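Local coordinates for protein alcohol oxidase (Myceliophthora thermophila, PDB 6F74) that binds FAD and probably oxidises alcohol substrates with molecular oxygen, as a flavoprotein oxidase of the vanillyl-alcohol oxidase type, at residues A[328-331]-A[332-336]; A[342-346]-A[347-351]; A[390-393]-A[394-398]; A[438-442]-A[443-447]; A[516-519]-A[520-524]. All coordinates share one frame; numbering follows the deposited sequence.

Interaction 1: A[328-331]-A[332-336]; sequences KDLL and DAIAV
Lys328 and Asp332 of helix 328-346 form a salt bridge, the aspartate's carboxylate facing helix 448-458. The lysine runs extended until its last torsion, which bends (chi4 -55°) and brings NZ back to within 2.8 Å of Asp332 OD2; as a hydrogen bond this contact is weak. The other carboxylate oxygen, OD1, pairs with Arg452 of that helix, whose guanidinium also bonds Lys328 O, so the aspartate sits between two cations. Asp329 adds a like charge, its OD1 4.4 Å from Asp332 OD2. An alanine in place of Asp332 would probably leave both Lys328 and Arg452 without their acidic mate and weaken the tie between the two helices. Apolar contacts fill the inward side: CD1 of Ile334 lies 3.8 Å from CG of Leu330 and 4.2 Å from CD2 of Leu331, and Trp355 of strand 349-356 is touched by Leu331 and Ile334. Backbone bonds complete the set, the straightest from Ala335 N to Leu331 O at 2.9 Å (164° at the hydrogen). Spaced three or four residues apart, the ion pair and the leucine-isoleucine packing are those of an amphipathic alpha-helix lying against a beta-sheet.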
loop_
_atom_site.group_PDB
_atom_site.type_symbol
_atom_site.label_atom_id
_atom_site.label_comp_id
_atom_site.label_asym_id
_atom_site.label_seq_id
_atom_site.Cartn_x
_atom_site.Cartn_y
_atom_site.Cartn_z
ATOM N N LYS A 328 -17.419 -24.010 -12.157
ATOM C CA LYS A 328 -18.455 -23.169 -12.742
ATOM C C LYS A 328 -19.411 -22.596 -11.660
ATOM O O LYS A 328 -19.620 -21.392 -11.639
ATOM C CB LYS A 328 -19.205 -23.924 -13.818
ATOM C CG LYS A 328 -20.138 -23.035 -14.615
ATOM C CD LYS A 328 -20.996 -23.834 -15.585
ATOM C CE LYS A 328 -22.134 -22.966 -16.123
ATOM N NZ LYS A 328 -22.979 -22.355 -15.036
ATOM N N ASP A 329 -19.931 -23.458 -10.770
ATOM C CA ASP A 329 -20.917 -23.008 -9.776
ATOM C C ASP A 329 -20.362 -22.024 -8.740
ATOM O O ASP A 329 -21.015 -21.055 -8.392
ATOM C CB ASP A 329 -21.526 -24.196 -9.013
ATOM C CG ASP A 329 -22.280 -25.159 -9.905
ATOM O OD1 ASP A 329 -23.006 -24.764 -10.832
ATOM O OD2 ASP A 329 -22.121 -26.350 -9.653
ATOM N N LEU A 330 -19.150 -22.297 -8.259
ATOM C CA LEU A 330 -18.446 -21.384 -7.357
ATOM C C LEU A 330 -18.291 -20.005 -7.949
ATOM O O LEU A 330 -18.519 -18.987 -7.285
ATOM C CB LEU A 330 -17.049 -21.921 -6.983
ATOM C CG LEU A 330 -16.220 -20.948 -6.113
ATOM C CD1 LEU A 330 -16.942 -20.681 -4.786
ATOM C CD2 LEU A 330 -14.823 -21.455 -5.884
ATOM N N LEU A 331 -17.863 -19.966 -9.187
ATOM C CA LEU A 331 -17.617 -18.688 -9.861
ATOM C C LEU A 331 -18.917 -17.998 -10.223
ATOM O O LEU A 331 -18.960 -16.780 -10.207
ATOM C CB LEU A 331 -16.709 -18.870 -11.089
ATOM C CG LEU A 331 -15.260 -19.348 -10.889
ATOM C CD1 LEU A 331 -14.393 -19.132 -12.119
ATOM C CD2 LEU A 331 -14.550 -18.701 -9.707
ATOM N N ASP A 332 -19.983 -18.749 -10.516
ATOM C CA ASP A 332 -21.314 -18.148 -10.717
ATOM C C ASP A 332 -21.697 -17.349 -9.457
ATOM O O ASP A 332 -22.126 -16.202 -9.546
ATOM C CB ASP A 332 -22.403 -19.215 -10.993
ATOM C CG ASP A 332 -22.264 -19.888 -12.389
ATOM O OD1 ASP A 332 -21.362 -19.550 -13.171
ATOM O OD2 ASP A 332 -23.084 -20.763 -12.703
ATOM N N ALA A 333 -21.532 -17.975 -8.290
ATOM C CA ALA A 333 -21.921 -17.387 -7.015
ATOM C C ALA A 333 -21.045 -16.191 -6.663
ATOM O O ALA A 333 -21.533 -15.239 -6.097
ATOM C CB ALA A 333 -21.857 -18.435 -5.916
ATOM N N ILE A 334 -19.762 -16.243 -7.019
ATOM C CA ILE A 334 -18.831 -15.129 -6.795
ATOM C C ILE A 334 -19.213 -13.934 -7.676
ATOM O O ILE A 334 -19.186 -12.773 -7.224
ATOM C CB ILE A 334 -17.364 -15.573 -7.007
ATOM C CG1 ILE A 334 -16.991 -16.506 -5.849
ATOM C CG2 ILE A 334 -16.422 -14.373 -7.044
ATOM C CD1 ILE A 334 -15.636 -17.162 -5.938
ATOM N N ALA A 335 -19.599 -14.220 -8.910
ATOM C CA ALA A 335 -20.134 -13.196 -9.784
ATOM C C ALA A 335 -21.381 -12.545 -9.163
ATOM O O ALA A 335 -21.446 -11.333 -9.092
ATOM C CB ALA A 335 -20.444 -13.765 -11.155
ATOM N N VAL A 336 -22.334 -13.358 -8.698
ATOM C CA VAL A 336 -23.550 -12.854 -8.044
ATOM C C VAL A 336 -23.200 -11.997 -6.834
ATOM O O VAL A 336 -23.764 -10.940 -6.642
ATOM C CB VAL A 336 -24.499 -14.010 -7.592
ATOM C CG1 VAL A 336 -25.589 -13.513 -6.641
ATOM C CG2 VAL A 336 -25.149 -14.674 -8.797
#

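Interaction 2: A[342-346]-A[347-351]; sequences PALSN and NGVAG
The carbonyl oxygen of Leu344 is gripped by two backbone N-H groups at the end of helix 328-346: Val349 N at 3.1 Å and, weakly, Asn347 N at 3.0 Å. The valine N-H, five residues on, approaches from 35° above the carbonyl plane. Asn347 N also keeps an ordinary helical bond to Ala343 O, which makes it a shared donor. One residue on, Gly348 N reaches Ser345 O at 3.0 Å, with the donor standing 60° out of that carbonyl's plane. Gly348 turns with positive phi (81°), where a CB would be jammed against the preceding carbonyl oxygen.

Beneath the turn, the isopropyl group of Val349 folds back over the last helical turn. Its CB lies 4.0 Å from Leu344 CB, and CG2, set beside its own backbone N, comes 3.4 Å from Leu344 O, shielding the doubly held oxygen with hydrocarbon. Asn347 packs its amide carbon CG 3.2 Å from Ala343 O, while its ND2 is spent on Ala388 O of helix 382-396. Leu344 and Val349 also lean on that helix. A water bridges the other flank, 2.6 Å from Ser345 OG and donating to Val349 O, so it links Ser345 on the last helical turn to the backbone of Val349. The paired bonds from Val349 to Leu344 and from Gly348 to Ser345 define a Schellman motif with glycine at C-prime, here turning a helix directly into strand 349-356 of the antiparallel sheet.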
loop_
_atom_site.group_PDB
_atom_site.type_symbol
_atom_site.label_atom_id
_atom_site.label_comp_id
_atom_site.label_asym_id
_atom_site.label_seq_id
_atom_site.Cartn_x
_atom_site.Cartn_y
_atom_site.Cartn_z
ATOM N N PRO A 342 -22.615 -3.334 -3.954
ATOM C CA PRO A 342 -23.020 -1.944 -3.772
ATOM C C PRO A 342 -24.172 -1.776 -2.784
ATOM O O PRO A 342 -24.154 -0.831 -1.993
ATOM C CB PRO A 342 -23.391 -1.493 -5.190
ATOM C CG PRO A 342 -22.569 -2.368 -6.070
ATOM C CD PRO A 342 -22.543 -3.697 -5.382
ATOM N N ALA A 343 -25.151 -2.667 -2.847
ATOM C CA ALA A 343 -26.236 -2.668 -1.870
ATOM C C ALA A 343 -25.697 -2.818 -0.449
ATOM O O ALA A 343 -26.062 -2.075 0.460
ATOM C CB ALA A 343 -27.239 -3.790 -2.176
ATOM N N LEU A 344 -24.801 -3.776 -0.280
ATOM C CA LEU A 344 -24.125 -3.964 0.995
ATOM C C LEU A 344 -23.395 -2.692 1.452
ATOM O O LEU A 344 -23.560 -2.254 2.595
ATOM C CB LEU A 344 -23.195 -5.165 0.950
ATOM C CG LEU A 344 -23.850 -6.443 1.447
ATOM C CD1 LEU A 344 -25.120 -6.815 0.680
ATOM C CD2 LEU A 344 -22.832 -7.576 1.417
ATOM N N SER A 345 -22.645 -2.089 0.542
ATOM C CA SER A 345 -21.971 -0.849 0.843
ATOM C C SER A 345 -22.950 0.244 1.268
ATOM O O SER A 345 -22.701 0.938 2.254
ATOM C CB SER A 345 -21.145 -0.368 -0.339
ATOM O OG SER A 345 -20.386 0.762 0.031
ATOM N N ASN A 346 -24.046 0.404 0.523
ATOM C CA ASN A 346 -25.105 1.337 0.905
ATOM C C ASN A 346 -25.718 1.090 2.293
ATOM O O ASN A 346 -26.188 2.015 2.941
ATOM C CB ASN A 346 -26.225 1.315 -0.134
ATOM C CG ASN A 346 -27.268 2.366 0.134
ATOM O OD1 ASN A 346 -26.928 3.417 0.693
ATOM N ND2 ASN A 346 -28.558 2.095 -0.226
ATOM N N ASN A 347 -25.718 -0.162 2.723
ATOM C CA ASN A 347 -26.179 -0.552 4.042
ATOM C C ASN A 347 -25.117 -0.423 5.145
ATOM O O ASN A 347 -25.338 -0.937 6.241
ATOM C CB ASN A 347 -26.681 -2.027 3.998
ATOM C CG ASN A 347 -27.884 -2.224 3.090
ATOM O OD1 ASN A 347 -28.576 -1.274 2.766
ATOM N ND2 ASN A 347 -28.147 -3.478 2.690
ATOM N N GLY A 348 -23.975 0.229 4.889
ATOM C CA GLY A 348 -22.926 0.361 5.907
ATOM C C GLY A 348 -21.984 -0.811 6.124
ATOM O O GLY A 348 -21.323 -0.914 7.168
ATOM N N VAL A 349 -21.895 -1.695 5.128
ATOM C CA VAL A 349 -21.031 -2.858 5.187
ATOM C C VAL A 349 -19.684 -2.535 4.513
ATOM O O VAL A 349 -19.621 -1.878 3.455
ATOM C CB VAL A 349 -21.666 -4.106 4.519
ATOM C CG1 VAL A 349 -20.788 -5.340 4.700
ATOM C CG2 VAL A 349 -23.032 -4.406 5.113
ATOM N N ALA A 350 -18.619 -3.006 5.151
ATOM C CA ALA A 350 -17.258 -2.872 4.644
ATOM C C ALA A 350 -16.445 -4.109 5.010
ATOM O O ALA A 350 -16.846 -4.909 5.874
ATOM C CB ALA A 350 -16.602 -1.615 5.199
ATOM N N GLY A 351 -15.283 -4.241 4.368
ATOM C CA GLY A 351 -14.314 -5.285 4.733
ATOM C C GLY A 351 -13.658 -5.943 3.546
ATOM O O GLY A 351 -13.571 -5.357 2.460
HETATM O O HOH W 1 -18.468 -0.208 1.443
#

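Interaction 3: A[390-393]-A[394-398]; sequences APLM and NALKK
Met393 lays its terminal methyl against Leu396, CE standing 3.6 Å from the leucine's CD1. Both belong to the last turns of helix 382-396, an amphipathic helix that packs on the seven-stranded antiparallel sheet, and their side chains run side by side in the same direction. The methionine gets there by folding twice: chi2 is -56° and chi3 93°, so the thioether curls back instead of stretching away from the helix. Leu396 also meets Leu392, one turn earlier, with the two CD1 methyls 3.9 Å apart and the side chains crossing at a slant. CD1 of Leu396 thus touches both a methionine methyl and a leucine branch. Leu316 of strand 311-320 touches all three side chains and closes this apolar patch from the sheet side.

Another side of the helix faces helix 328-346, where Ala395 rests on Val336 and Gln340. Asn394 is more exposed; its amide carbon CG sits 3.2 Å from Ala390 O, the same oxygen that takes its backbone N-H.

The backbone bonds are uneven. Asn394 N meets Ala390 O nearly along the C=O axis at 2.8 Å, whereas Ala395 N approaches Pro391 O from above the carbonyl plane. The last of them, Lys397 N to Met393 O at 3.1 Å, is weak, with only 128° at the hydrogen.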
loop_
_atom_site.group_PDB
_atom_site.type_symbol
_atom_site.label_atom_id
_atom_site.label_comp_id
_atom_site.label_asym_id
_atom_site.label_seq_id
_atom_site.Cartn_x
_atom_site.Cartn_y
_atom_site.Cartn_z
ATOM N N ALA A 390 -28.351 -9.034 4.137
ATOM C CA ALA A 390 -29.447 -9.817 3.624
ATOM C C ALA A 390 -29.474 -9.844 2.109
ATOM O O ALA A 390 -29.639 -10.922 1.556
ATOM C CB ALA A 390 -30.783 -9.357 4.200
ATOM N N PRO A 391 -29.276 -8.687 1.423
ATOM C CA PRO A 391 -29.323 -8.763 -0.036
ATOM C C PRO A 391 -28.366 -9.823 -0.612
ATOM O O PRO A 391 -28.737 -10.525 -1.557
ATOM C CB PRO A 391 -28.929 -7.348 -0.474
ATOM C CG PRO A 391 -29.324 -6.486 0.683
ATOM C CD PRO A 391 -28.943 -7.321 1.864
ATOM N N LEU A 392 -27.193 -9.964 0.003
ATOM C CA LEU A 392 -26.240 -11.025 -0.360
ATOM C C LEU A 392 -26.678 -12.436 0.035
ATOM O O LEU A 392 -26.627 -13.331 -0.799
ATOM C CB LEU A 392 -24.841 -10.761 0.229
ATOM C CG LEU A 392 -23.770 -11.812 -0.134
ATOM C CD1 LEU A 392 -23.611 -12.064 -1.619
ATOM C CD2 LEU A 392 -22.462 -11.380 0.493
ATOM N N MET A 393 -27.084 -12.649 1.276
ATOM C CA MET A 393 -27.503 -14.024 1.704
ATOM C C MET A 393 -28.734 -14.519 0.976
ATOM O O MET A 393 -28.823 -15.701 0.611
ATOM C CB MET A 393 -27.696 -14.090 3.226
ATOM C CG MET A 393 -26.473 -13.637 4.017
ATOM S SD MET A 393 -24.959 -14.536 3.614
ATOM C CE MET A 393 -24.204 -13.584 2.382
ATOM N N ASN A 394 -29.652 -13.595 0.699
ATOM C CA ASN A 394 -30.824 -13.911 -0.098
ATOM C C ASN A 394 -30.418 -14.331 -1.511
ATOM O O ASN A 394 -30.987 -15.293 -2.043
ATOM C CB ASN A 394 -31.792 -12.728 -0.167
ATOM C CG ASN A 394 -32.419 -12.387 1.186
ATOM O OD1 ASN A 394 -32.431 -13.189 2.127
ATOM N ND2 ASN A 394 -32.998 -11.199 1.270
ATOM N N ALA A 395 -29.460 -13.639 -2.113
ATOM C CA ALA A 395 -29.035 -13.976 -3.470
ATOM C C ALA A 395 -28.312 -15.303 -3.492
ATOM O O ALA A 395 -28.393 -16.028 -4.479
ATOM C CB ALA A 395 -28.182 -12.884 -4.084
ATOM N N LEU A 396 -27.622 -15.625 -2.403
ATOM C CA LEU A 396 -26.948 -16.923 -2.248
ATOM C C LEU A 396 -27.810 -18.125 -1.946
ATOM O O LEU A 396 -27.333 -19.219 -2.131
ATOM C CB LEU A 396 -25.853 -16.834 -1.180
ATOM C CG LEU A 396 -24.652 -15.990 -1.623
ATOM C CD1 LEU A 396 -23.727 -15.762 -0.432
ATOM C CD2 LEU A 396 -23.907 -16.616 -2.809
ATOM N N LYS A 397 -29.057 -17.945 -1.517
ATOM C CA LYS A 397 -29.999 -19.076 -1.348
ATOM C C LYS A 397 -30.145 -19.928 -2.604
ATOM O O LYS A 397 -30.360 -21.121 -2.495
ATOM C CB LYS A 397 -31.394 -18.608 -0.920
ATOM C CG LYS A 397 -31.455 -18.005 0.474
ATOM C CD LYS A 397 -32.800 -17.332 0.700
ATOM C CE LYS A 397 -32.882 -16.661 2.060
ATOM N NZ LYS A 397 -34.257 -16.166 2.313
ATOM N N LYS A 398 -29.994 -19.351 -3.783
ATOM C CA LYS A 398 -30.112 -20.121 -5.050
ATOM C C LYS A 398 -29.003 -21.136 -5.266
ATOM O O LYS A 398 -29.108 -21.986 -6.160
ATOM C CB LYS A 398 -30.138 -19.202 -6.285
ATOM C CG LYS A 398 -31.259 -18.160 -6.316
ATOM C CD LYS A 398 -32.631 -18.813 -6.262
ATOM C CE LYS A 398 -33.698 -18.069 -7.054
ATOM N NZ LYS A 398 -34.992 -18.774 -6.996
#

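Interaction 4: A[438-442]-A[443-447]; sequences RLINP and EALTD
The side-chain amide of Asn441 reaches to Glu443, two residues on, ND2 giving a hydrogen bond to OE1 at 3.0 Å. The carboxylate takes it on its anti side, slightly out of its plane, and the two flat groups lie 26° apart. Asn441 CG is held between the backbone N and carbonyl carbon (chi1 60°), which swings the amide across the start of the turn; Glu443 bends at chi2 to meet it. Asn441 O receives Ala444 N at 3.0 Å, and Pro442 O receives Leu445 N, also at 3.0 Å; both donors come from well above the carbonyl planes, as suits i to i+3 bonds of a 3-10 turn. Leu445 O is taken by Gln339 NE2 of helix 328-346. Asp447 caps helix 448-458, its OD1 weakly bonding Asn449 N and Lys450 N. A leucine in place of Asn441 would probably leave Glu443 OE1 without this donor and the Glu443 side chain freer to turn. Ile440 CG2 lies 3.8 Å from Leu445 CG, the side chains crossing at about a right angle, with Phe498 of strand 498-503 touching both. Short backbone bonds and the Asn441-Glu443 bond thus hold the turn while Ile440 and Leu445 pack inward.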
loop_
_atom_site.group_PDB
_atom_site.type_symbol
_atom_site.label_atom_id
_atom_site.label_comp_id
_atom_site.label_asym_id
_atom_site.label_seq_id
_atom_site.Cartn_x
_atom_site.Cartn_y
_atom_site.Cartn_z
ATOM N N ARG A 438 -8.578 -2.473 -9.730
ATOM C CA ARG A 438 -9.607 -1.774 -10.458
ATOM C C ARG A 438 -10.745 -1.396 -9.528
ATOM O O ARG A 438 -11.352 -2.255 -8.873
ATOM C CB ARG A 438 -10.120 -2.609 -11.617
ATOM C CG ARG A 438 -10.894 -1.774 -12.640
ATOM C CD ARG A 438 -9.962 -0.920 -13.469
ATOM N NE ARG A 438 -10.659 -0.007 -14.365
ATOM C CZ ARG A 438 -10.087 1.051 -14.960
ATOM N NH1 ARG A 438 -8.794 1.351 -14.757
ATOM N NH2 ARG A 438 -10.820 1.819 -15.764
ATOM N N LEU A 439 -10.993 -0.095 -9.440
ATOM C CA LEU A 439 -12.147 0.411 -8.728
ATOM C C LEU A 439 -13.374 0.062 -9.578
ATOM O O LEU A 439 -13.339 0.216 -10.804
ATOM C CB LEU A 439 -12.035 1.907 -8.489
ATOM C CG LEU A 439 -11.230 2.390 -7.266
ATOM C CD1 LEU A 439 -9.756 1.964 -7.344
ATOM C CD2 LEU A 439 -11.322 3.912 -7.215
ATOM N N ILE A 440 -14.427 -0.431 -8.932
ATOM C CA ILE A 440 -15.652 -0.891 -9.617
ATOM C C ILE A 440 -16.857 -0.027 -9.239
ATOM O O ILE A 440 -17.233 0.027 -8.064
ATOM C CB ILE A 440 -15.977 -2.358 -9.263
ATOM C CG1 ILE A 440 -14.768 -3.261 -9.505
ATOM C CG2 ILE A 440 -17.157 -2.861 -10.061
ATOM C CD1 ILE A 440 -14.181 -3.240 -10.903
ATOM N N ASN A 441 -17.446 0.631 -10.246
ATOM C CA ASN A 441 -18.674 1.439 -10.064
ATOM C C ASN A 441 -19.924 0.533 -10.163
ATOM O O ASN A 441 -19.897 -0.474 -10.873
ATOM C CB ASN A 441 -18.736 2.568 -11.099
ATOM C CG ASN A 441 -18.752 2.052 -12.527
ATOM O OD1 ASN A 441 -17.879 1.290 -12.917
ATOM N ND2 ASN A 441 -19.774 2.445 -13.298
ATOM N N PRO A 442 -21.025 0.881 -9.467
ATOM C CA PRO A 442 -22.191 -0.025 -9.455
ATOM C C PRO A 442 -22.739 -0.416 -10.824
ATOM O O PRO A 442 -23.179 -1.557 -11.009
ATOM C CB PRO A 442 -23.256 0.766 -8.699
ATOM C CG PRO A 442 -22.510 1.780 -7.914
ATOM C CD PRO A 442 -21.268 2.105 -8.685
ATOM N N GLU A 443 -22.711 0.543 -11.750
ATOM C CA GLU A 443 -23.255 0.396 -13.102
ATOM C C GLU A 443 -22.496 -0.637 -13.932
ATOM O O GLU A 443 -23.028 -1.133 -14.914
ATOM C CB GLU A 443 -23.229 1.742 -13.872
ATOM C CG GLU A 443 -24.100 2.853 -13.246
ATOM C CD GLU A 443 -23.410 3.636 -12.124
ATOM O OE1 GLU A 443 -22.222 3.388 -11.871
ATOM O OE2 GLU A 443 -24.064 4.451 -11.449
ATOM N N ALA A 444 -21.252 -0.931 -13.559
ATOM C CA ALA A 444 -20.470 -1.972 -14.228
ATOM C C ALA A 444 -20.964 -3.379 -13.870
ATOM O O ALA A 444 -20.525 -4.338 -14.509
ATOM C CB ALA A 444 -18.998 -1.835 -13.884
ATOM N N LEU A 445 -21.888 -3.504 -12.911
ATOM C CA LEU A 445 -22.268 -4.796 -12.343
ATOM C C LEU A 445 -23.702 -5.213 -12.544
ATOM O O LEU A 445 -24.136 -6.195 -11.985
ATOM C CB LEU A 445 -22.015 -4.777 -10.831
ATOM C CG LEU A 445 -20.590 -4.529 -10.389
ATOM C CD1 LEU A 445 -20.629 -4.170 -8.906
ATOM C CD2 LEU A 445 -19.738 -5.754 -10.643
ATOM N N THR A 446 -24.457 -4.475 -13.339
ATOM C CA THR A 446 -25.872 -4.726 -13.482
ATOM C C THR A 446 -26.093 -5.886 -14.462
ATOM O O THR A 446 -27.099 -6.609 -14.348
ATOM C CB THR A 446 -26.618 -3.472 -13.960
ATOM O OG1 THR A 446 -26.183 -3.138 -15.273
ATOM C CG2 THR A 446 -26.367 -2.262 -13.030
ATOM N N ASP A 447 -25.170 -6.093 -15.403
ATOM C CA ASP A 447 -25.271 -7.230 -16.332
ATOM C C ASP A 447 -24.459 -8.406 -15.792
ATOM O O ASP A 447 -23.238 -8.416 -15.853
ATOM C CB ASP A 447 -24.780 -6.826 -17.733
ATOM C CG ASP A 447 -25.006 -7.951 -18.781
ATOM O OD1 ASP A 447 -24.792 -9.134 -18.448
ATOM O OD2 ASP A 447 -25.417 -7.651 -19.934
#

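Interaction 5: A[516-519]-A[520-524]; sequences DYVQ and HQVTH
With chi1 at -173° and chi2 at 62°, Gln519 first runs out from the helix and then doubles back, carrying its amide along the helix axis to Thr523. NE2 donates to Thr523 OG1 at 2.9 Å, with the oxygen somewhat out of the amide plane. Thr523 sets OG1 beside its own backbone N, the position facing the preceding turn. This is an i to i+4 side-chain pairing on the long helix 512-533. The hydroxyl has a second partner, Asp545 OD2, outside the helix; Gln519 itself touches the loop around Asp545 and Ser547. The threonine is therefore tied both to its own helix and to a neighbouring loop.

A different side of the same helix carries Tyr517 and Gln521. Here the glutamine chain folds over the phenol: CG lies 4.1 Å from the ring centroid in a CH-pi contact over one face, offset toward the rim. The amide follows the ring, its plane tilted by 21°, and NE2 comes to 3.7 Å from Tyr517 CE1. Tyr517 OH is hydrogen-bonded to Glu464 and Lys461, which fixes the far end of the ring that Gln521 covers. Between these two pairs, buried Val518 and Val522 continue the apolar side, and the backbone keeps i to i+4 bonds through Thr523, while the helix widens into a pi-type turn at 521-524. The shortest of those bonds is Thr523 N to Gln519 O, 2.8 Å.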
loop_
_atom_site.group_PDB
_atom_site.type_symbol
_atom_site.label_atom_id
_atom_site.label_comp_id
_atom_site.label_asym_id
_atom_site.label_seq_id
_atom_site.Cartn_x
_atom_site.Cartn_y
_atom_site.Cartn_z
ATOM N N ASP A 516 8.368 -11.686 -17.060
ATOM C CA ASP A 516 7.666 -11.023 -18.174
ATOM C C ASP A 516 6.371 -11.757 -18.539
ATOM O O ASP A 516 5.370 -11.115 -18.877
ATOM C CB ASP A 516 8.530 -10.934 -19.441
ATOM C CG ASP A 516 9.778 -10.110 -19.265
ATOM O OD1 ASP A 516 9.877 -9.231 -18.347
ATOM O OD2 ASP A 516 10.689 -10.351 -20.066
ATOM N N TYR A 517 6.401 -13.093 -18.484
ATOM C CA TYR A 517 5.190 -13.909 -18.698
ATOM C C TYR A 517 4.141 -13.595 -17.627
ATOM O O TYR A 517 2.987 -13.350 -17.933
ATOM C CB TYR A 517 5.502 -15.435 -18.734
ATOM C CG TYR A 517 4.227 -16.251 -18.683
ATOM C CD1 TYR A 517 3.442 -16.418 -19.814
ATOM C CD2 TYR A 517 3.770 -16.790 -17.489
ATOM C CE1 TYR A 517 2.243 -17.144 -19.774
ATOM C CE2 TYR A 517 2.570 -17.499 -17.413
ATOM C CZ TYR A 517 1.808 -17.682 -18.557
ATOM O OH TYR A 517 0.585 -18.365 -18.453
ATOM N N VAL A 518 4.538 -13.601 -16.368
ATOM C CA VAL A 518 3.588 -13.325 -15.283
ATOM C C VAL A 518 3.089 -11.883 -15.336
ATOM O O VAL A 518 1.899 -11.647 -15.161
ATOM C CB VAL A 518 4.176 -13.656 -13.903
ATOM C CG1 VAL A 518 3.221 -13.233 -12.787
ATOM C CG2 VAL A 518 4.443 -15.148 -13.799
ATOM N N GLN A 519 3.984 -10.930 -15.559
ATOM C CA GLN A 519 3.591 -9.517 -15.632
ATOM C C GLN A 519 2.577 -9.272 -16.750
ATOM O O GLN A 519 1.625 -8.505 -16.571
ATOM C CB GLN A 519 4.807 -8.595 -15.852
ATOM C CG GLN A 519 4.469 -7.116 -15.768
ATOM C CD GLN A 519 3.935 -6.751 -14.391
ATOM O OE1 GLN A 519 4.701 -6.712 -13.437
ATOM N NE2 GLN A 519 2.622 -6.521 -14.274
ATOM N N HIS A 520 2.787 -9.935 -17.887
ATOM C CA HIS A 520 1.856 -9.892 -19.007
ATOM C C HIS A 520 0.482 -10.466 -18.688
ATOM O O HIS A 520 -0.520 -9.913 -19.124
ATOM C CB HIS A 520 2.420 -10.659 -20.208
ATOM C CG HIS A 520 1.523 -10.631 -21.415
ATOM N ND1 HIS A 520 1.554 -9.608 -22.339
ATOM C CD2 HIS A 520 0.529 -11.463 -21.804
ATOM C CE1 HIS A 520 0.643 -9.835 -23.268
ATOM N NE2 HIS A 520 -0.001 -10.942 -22.958
ATOM N N GLN A 521 0.428 -11.588 -17.974
ATOM C CA GLN A 521 -0.855 -12.118 -17.527
ATOM C C GLN A 521 -1.565 -11.121 -16.611
ATOM O O GLN A 521 -2.742 -10.874 -16.789
ATOM C CB GLN A 521 -0.690 -13.458 -16.804
ATOM C CG GLN A 521 -0.221 -14.633 -17.697
ATOM C CD GLN A 521 -1.125 -14.905 -18.872
ATOM O OE1 GLN A 521 -2.295 -15.190 -18.695
ATOM N NE2 GLN A 521 -0.590 -14.797 -20.084
ATOM N N VAL A 522 -0.846 -10.542 -15.644
ATOM C CA VAL A 522 -1.439 -9.609 -14.708
ATOM C C VAL A 522 -1.912 -8.338 -15.395
ATOM O O VAL A 522 -3.061 -7.919 -15.192
ATOM C CB VAL A 522 -0.494 -9.284 -13.551
ATOM C CG1 VAL A 522 -1.085 -8.224 -12.614
ATOM C CG2 VAL A 522 -0.235 -10.563 -12.736
ATOM N N THR A 523 -1.058 -7.740 -16.220
ATOM C CA THR A 523 -1.392 -6.470 -16.869
ATOM C C THR A 523 -2.394 -6.616 -18.018
ATOM O O THR A 523 -3.409 -5.909 -18.046
ATOM C CB THR A 523 -0.116 -5.738 -17.386
ATOM O OG1 THR A 523 0.770 -5.425 -16.289
ATOM C CG2 THR A 523 -0.507 -4.427 -18.122
ATOM N N HIS A 524 -2.106 -7.523 -18.961
ATOM C CA HIS A 524 -2.838 -7.594 -20.230
ATOM C C HIS A 524 -3.903 -8.676 -20.352
ATOM O O HIS A 524 -4.631 -8.656 -21.335
ATOM C CB HIS A 524 -1.850 -7.739 -21.411
ATOM C CG HIS A 524 -0.908 -6.582 -21.539
ATOM N ND1 HIS A 524 -1.329 -5.322 -21.917
ATOM C CD2 HIS A 524 0.419 -6.486 -21.316
ATOM C CE1 HIS A 524 -0.298 -4.501 -21.945
ATOM N NE2 HIS A 524 0.778 -5.181 -21.580
#

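Interactions 1 and 2 lie on one helix, 328-346, the first near its start and mostly buried, the second at its end where the chain enters the sheet; interactions 2 to 5 are all partly buried. Interaction 3 belongs to the neighbouring helix 382-396 and touches both: Val336 CG1 meets Ala395 CB at 3.7 Å, and Leu344 packs on Pro391 and Leu392. Interaction 4 leaves strand 435-440 of the same sheet and meets interaction 2 through Pro342 on Leu445 and Pro442. Interaction 5 touches none of these; interaction 4 comes closest, about 9 Å between nearest atoms. Salt bridging marks interaction 1, backbone capping interaction 2, apolar packing interaction 3, and side-chain amide bonds interactions 4 (to a carboxylate) and 5 (to a hydroxyl).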